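PDB 3NV9: malic enzyme, which activates metronidazole in Entamoeba histolytica and, as a dimeric malic enzyme, catalyses the oxidative decarboxylation of malate to pyruvate with a nicotinamide cofactor. Local coordinates for the interface of chains A and B. Residues are numbered along the deposited sequence; one frame, centred on the assembly and turned at random. Chains: chain A/B, Malic enzyme.

The interface of chains A and B. Residues chain A 50, 459, 464; chain B 451, 454-456, 458.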
loop_
_atom_site.group_PDB
_atom_site.type_symbol
_atom_site.label_atom_id
_atom_site.label_comp_id
_atom_site.label_asym_id
_atom_site.label_seq_id
_atom_site.Cartn_x
_atom_site.Cartn_y
_atom_site.Cartn_z
ATOM N N MET A 50 3.919 -6.555 6.469
ATOM C CA MET A 50 4.357 -7.267 7.682
ATOM C C MET A 50 4.307 -6.317 8.889
ATOM O O MET A 50 4.557 -5.132 8.727
ATOM C CB MET A 50 5.786 -7.729 7.423
ATOM C CG MET A 50 6.357 -8.684 8.397
ATOM S SD MET A 50 5.620 -10.345 8.313
ATOM C CE MET A 50 6.262 -10.748 6.680
ATOM N N LEU A 459 13.811 -14.158 6.472
ATOM C CA LEU A 459 12.550 -14.784 6.059
ATOM C C LEU A 459 12.786 -15.915 5.037
ATOM O O LEU A 459 12.147 -16.964 5.120
ATOM C CB LEU A 459 11.557 -13.715 5.548
ATOM C CG LEU A 459 10.963 -12.822 6.636
ATOM C CD1 LEU A 459 9.950 -11.893 6.108
ATOM C CD2 LEU A 459 10.290 -13.647 7.789
ATOM N N HIS A 464 10.314 -19.192 5.224
ATOM C CA HIS A 464 8.985 -18.585 5.080
ATOM C C HIS A 464 8.787 -18.078 3.640
ATOM O O HIS A 464 7.670 -18.048 3.154
ATOM C CB HIS A 464 8.749 -17.494 6.114
ATOM C CG HIS A 464 8.524 -18.040 7.475
ATOM N ND1 HIS A 464 7.446 -18.850 7.771
ATOM C CD2 HIS A 464 9.265 -17.963 8.604
ATOM C CE1 HIS A 464 7.506 -19.211 9.038
ATOM N NE2 HIS A 464 8.580 -18.655 9.575
ATOM N N GLU B 451 1.546 -18.630 8.149
ATOM C CA GLU B 451 2.742 -18.049 7.562
ATOM C C GLU B 451 2.878 -16.610 7.996
ATOM O O GLU B 451 3.989 -16.114 8.326
ATOM C CB GLU B 451 2.708 -18.140 6.024
ATOM C CG GLU B 451 3.152 -19.477 5.463
ATOM C CD GLU B 451 4.598 -19.828 5.934
ATOM O OE1 GLU B 451 5.497 -18.956 5.795
ATOM O OE2 GLU B 451 4.789 -20.926 6.520
ATOM N N GLU B 454 3.895 -16.587 11.799
ATOM C CA GLU B 454 5.228 -17.113 12.112
ATOM C C GLU B 454 6.343 -16.150 11.651
ATOM O O GLU B 454 7.286 -15.918 12.397
ATOM C CB GLU B 454 5.397 -18.546 11.619
ATOM C CG GLU B 454 4.559 -19.537 12.430
ATOM C CD GLU B 454 4.392 -20.856 11.723
ATOM O OE1 GLU B 454 5.067 -21.106 10.686
ATOM O OE2 GLU B 454 3.549 -21.647 12.184
ATOM N N SER B 455 6.157 -15.515 10.486
ATOM C CA SER B 455 7.076 -14.508 9.989
ATOM C C SER B 455 7.201 -13.355 10.942
ATOM O O SER B 455 8.312 -12.931 11.307
ATOM C CB SER B 455 6.616 -13.938 8.634
ATOM O OG SER B 455 6.427 -14.971 7.699
ATOM N N ALA B 456 6.067 -12.846 11.370
ATOM C CA ALA B 456 6.108 -11.697 12.271
ATOM C C ALA B 456 6.766 -11.983 13.682
ATOM O O ALA B 456 7.392 -11.094 14.326
ATOM C CB ALA B 456 4.685 -11.134 12.409
ATOM N N LEU B 458 9.066 -14.433 14.148
ATOM C CA LEU B 458 10.458 -14.567 13.827
ATOM C C LEU B 458 11.171 -13.231 13.859
ATOM O O LEU B 458 12.283 -13.114 14.422
ATOM C CB LEU B 458 10.633 -15.193 12.447
ATOM C CG LEU B 458 12.044 -15.665 12.114
ATOM C CD1 LEU B 458 12.656 -16.540 13.215
ATOM C CD2 LEU B 458 12.031 -16.462 10.808
HETATM O O HOH W 1 5.437 -16.321 4.818
#
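A:His464 lays its imidazole against helix 438-461 of chain B, the tight part of the contact, and illustrates how one ring can serve a two-fold dimer interface through both its rim and a face. Its ND1 donates to the carboxylate oxygen OE1 of B:Glu451 at 2.8 Å. The bond is fairly straight, 158° at the hydrogen, and nearly in the ring plane, meeting OE1 on its syn side but tilted 26° out of the carboxylate plane. B:Glu451 presents that oxygen by folding its chain at chi2 (-57°). CB of B:Glu454 comes obliquely from above CE1 at 3.4 Å, while its carboxylate OE1 lies at the ring edge, in plane, as does the methyl CD2 of B:Leu458 beside the ring's CD2. The helix backbone passes over the same face near the rim, with B:Ser455 N 4.1 Å above the plane. The two carboxylates may favour a protonated imidazole.

A lighter apolar flank adjoins: CB of B:Ser455 sits against SD of A:Met50 at 3.7 Å and against the CD2 methyl of A:Leu459. Bends at chi2 and chi3 of A:Met50 bring both its sulfur and terminal methyl to this carbon. The watery side is looser. There a water joins OE1 of B:Glu451 to the carbonyl oxygen of A:His464, the latter at a long 3.3 Å. The hydroxyl of B:Ser455 contacts this water weakly; its OG instead donates to the backbone O of B:Glu451, at 2.8 Å.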